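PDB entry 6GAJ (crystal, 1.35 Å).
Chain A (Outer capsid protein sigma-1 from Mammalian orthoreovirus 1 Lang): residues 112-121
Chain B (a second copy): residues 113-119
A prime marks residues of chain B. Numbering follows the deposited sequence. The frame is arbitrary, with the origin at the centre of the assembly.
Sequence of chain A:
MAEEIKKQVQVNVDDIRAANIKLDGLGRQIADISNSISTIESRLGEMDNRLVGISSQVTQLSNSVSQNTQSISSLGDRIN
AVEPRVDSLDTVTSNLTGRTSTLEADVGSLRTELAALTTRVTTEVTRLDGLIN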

# COMPACT_ATOMS: atom_id res chain seq x y z
N THR A 112 -55.33 18.58 27.98
CA THR A 112 -55.86 19.35 29.13
C THR A 112 -57.14 20.08 28.68
O THR A 112 -58.12 20.12 29.43
CB THR A 112 -54.78 20.31 29.62
OG1 THR A 112 -53.60 19.59 29.99
CG2 THR A 112 -55.26 21.22 30.75
N GLU A 113 -57.13 20.63 27.48
CA GLU A 113 -58.28 21.39 26.98
C GLU A 113 -59.50 20.48 26.84
O GLU A 113 -60.62 20.92 27.17
CB GLU A 113 -57.91 22.05 25.64
CG GLU A 113 -58.96 23.01 25.16
CD GLU A 113 -58.61 23.72 23.88
OE1 GLU A 113 -57.44 23.59 23.40
OE2 GLU A 113 -59.51 24.50 23.43
N LEU A 114 -59.31 19.26 26.37
CA LEU A 114 -60.43 18.34 26.24
C LEU A 114 -60.98 17.94 27.62
O LEU A 114 -62.21 17.87 27.80
CB LEU A 114 -59.99 17.10 25.48
CG LEU A 114 -61.08 16.04 25.25
CD1 LEU A 114 -62.29 16.58 24.52
CD2 LEU A 114 -60.46 14.87 24.44
N ALA A 115 -60.07 17.81 28.62
CA ALA A 115 -60.56 17.49 29.98
C ALA A 115 -61.37 18.67 30.53
O ALA A 115 -62.42 18.44 31.18
CB ALA A 115 -59.35 17.24 30.89
N ALA A 116 -60.96 19.90 30.21
CA ALA A 116 -61.68 21.07 30.69
C ALA A 116 -63.06 21.16 30.02
O ALA A 116 -64.05 21.49 30.68
CB ALA A 116 -60.90 22.34 30.42
N LEU A 117 -63.13 20.81 28.72
CA LEU A 117 -64.44 20.85 28.05
C LEU A 117 -65.37 19.73 28.58
O LEU A 117 -66.57 19.95 28.76
CB LEU A 117 -64.22 20.75 26.54
CG LEU A 117 -65.50 20.90 25.72
CD1 LEU A 117 -66.12 22.27 25.92
CD2 LEU A 117 -65.25 20.66 24.21
N THR A 118 -64.82 18.56 28.90
CA THR A 118 -65.59 17.48 29.53
C THR A 118 -66.18 17.98 30.88
O THR A 118 -67.37 17.80 31.13
CB THR A 118 -64.66 16.31 29.76
OG1 THR A 118 -64.16 15.85 28.48
CG2 THR A 118 -65.35 15.18 30.49
N THR A 119 -65.36 18.66 31.69
CA THR A 119 -65.83 19.19 32.99
C THR A 119 -66.89 20.26 32.70
O THR A 119 -67.90 20.33 33.43
CB THR A 119 -64.58 19.78 33.70
OG1 THR A 119 -63.67 18.73 34.02
CG2 THR A 119 -64.93 20.57 35.03
N ARG A 120 -66.69 21.14 31.71
CA ARG A 120 -67.64 22.20 31.40
C ARG A 120 -69.01 21.58 31.00
O ARG A 120 -70.04 22.06 31.46
CB ARG A 120 -67.07 23.07 30.28
CG ARG A 120 -68.06 24.08 29.76
CD ARG A 120 -67.46 24.89 28.63
NE ARG A 120 -68.51 25.76 28.12
CZ ARG A 120 -68.71 26.11 26.85
NH1 ARG A 120 -67.87 25.68 25.89
NH2 ARG A 120 -69.75 26.87 26.54
N VAL A 121 -69.02 20.53 30.17
CA VAL A 121 -70.29 19.89 29.81
C VAL A 121 -70.98 19.38 31.10
O VAL A 121 -72.16 19.61 31.31
CB VAL A 121 -70.08 18.77 28.79
CG1 VAL A 121 -71.35 17.89 28.59
CG2 VAL A 121 -69.57 19.38 27.44
N GLU B 113 -61.50 20.28 15.33
CA GLU B 113 -62.69 19.56 15.78
C GLU B 113 -62.98 19.93 17.24
O GLU B 113 -64.14 20.09 17.64
CB GLU B 113 -62.47 18.07 15.58
CG GLU B 113 -63.75 17.30 15.75
CD GLU B 113 -63.68 15.83 15.41
OE1 GLU B 113 -62.63 15.37 14.90
OE2 GLU B 113 -64.70 15.13 15.66
N LEU B 114 -61.94 20.10 18.06
CA LEU B 114 -62.14 20.52 19.47
C LEU B 114 -62.71 21.94 19.51
O LEU B 114 -63.61 22.21 20.34
CB LEU B 114 -60.84 20.42 20.24
CG LEU B 114 -60.91 20.79 21.72
CD1 LEU B 114 -61.89 19.88 22.51
CD2 LEU B 114 -59.46 20.72 22.29
N ALA B 115 -62.24 22.83 18.63
CA ALA B 115 -62.82 24.17 18.60
C ALA B 115 -64.26 24.16 18.18
O ALA B 115 -65.07 24.89 18.76
CB ALA B 115 -62.01 25.05 17.64
N ALA B 116 -64.62 23.28 17.26
CA ALA B 116 -66.01 23.20 16.78
C ALA B 116 -66.92 22.68 17.93
O ALA B 116 -68.02 23.17 18.12
CB ALA B 116 -66.09 22.29 15.54
N LEU B 117 -66.42 21.69 18.71
CA LEU B 117 -67.25 21.16 19.81
C LEU B 117 -67.34 22.20 20.94
O LEU B 117 -68.40 22.36 21.54
CB LEU B 117 -66.63 19.86 20.30
CG LEU B 117 -67.49 19.14 21.35
CD1 LEU B 117 -68.95 18.81 20.79
CD2 LEU B 117 -66.83 17.83 21.79
N THR B 118 -66.30 22.99 21.16
CA THR B 118 -66.34 24.06 22.16
C THR B 118 -67.43 25.07 21.78
O THR B 118 -68.26 25.44 22.60
CB THR B 118 -64.97 24.74 22.24
OG1 THR B 118 -63.99 23.78 22.66
CG2 THR B 118 -64.97 25.92 23.19
N THR B 119 -67.44 25.46 20.50
CA THR B 119 -68.46 26.41 19.99
C THR B 119 -69.86 25.76 20.12
O THR B 119 -70.83 26.41 20.47
CB THR B 119 -68.12 26.70 18.53
OG1 THR B 119 -66.85 27.35 18.44
CG2 THR B 119 -69.25 27.51 17.79
O HOH W 1 -62.04 24.50 24.58

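How do the two helices come together? They run in nearly the same direction, their axes 19° apart and 11.2 Å from each other at closest approach. At that separation the backbones do not touch, and side chains must fill the space between. The register is close to like against like at one end, with the CA atoms of Leu114 and Leu114′ 7.3 Å apart, while one turn further along the CA of Leu117 lies 7.0 Å from the CA of Thr118′. Past Leu114 the register no longer pairs like with like, and the residues that face across differ between the chains.

Which bump fills which hollow? From chain B it is Leu114′, whose CA-to-CB bond points toward chain A and which has the largest covered area of any residue here. Its side chain enters a recess lined by Glu113, Leu114 and Leu117: CD2 of Leu114′ lies 3.5 Å from CD of Glu113, and its CD1 lies 3.9 Å from CD1 of Leu114 and 3.8 Å from CD2 of Leu117. Leu117 is the answering bump from chain A, also directed toward its partner. Its CD2 lodges among Leu114′, Leu117′ and Thr118′, 3.9 Å from CG of Leu117′ and 3.7 Å from OG1 of Thr118′. All four leucines share one rotamer, chi1 t and chi2 p; Leu114 and Leu117′, set sideways, serve as walls for the knobs that face across.

Why can a threonine line a largely apolar hollow? The hydroxyl of Thr118′ is turned back to its own helix, where OG1 donates a hydrogen bond to O of Leu114′ at 2.8 Å, an arrangement that suits its m rotamer. The same OG1 accepts a hydrogen bond from water 1 at 2.8 Å, and that water also donates to OE2 of Glu113, again at 2.8 Å. The water thus spans a gap between the helices that neither polar side chain closes directly, while the carboxylate end of Glu113 rests against the CD2 methyl of Leu114′.

What does Arg120 add further along? Its side chain, t through chi1, chi2 and chi3, stretches over to chain B. There NH1 makes a weak hydrogen bond to the backbone O of Thr118′, 3.3 Å away with an angle of 152° at the hydrogen; the oxygen sits at the edge of the guanidinium, near its plane. The same NH1 passes 4.0 Å from CG2 of Thr118′, so the arm's tip nears the threonine methyl as well as its carbonyl.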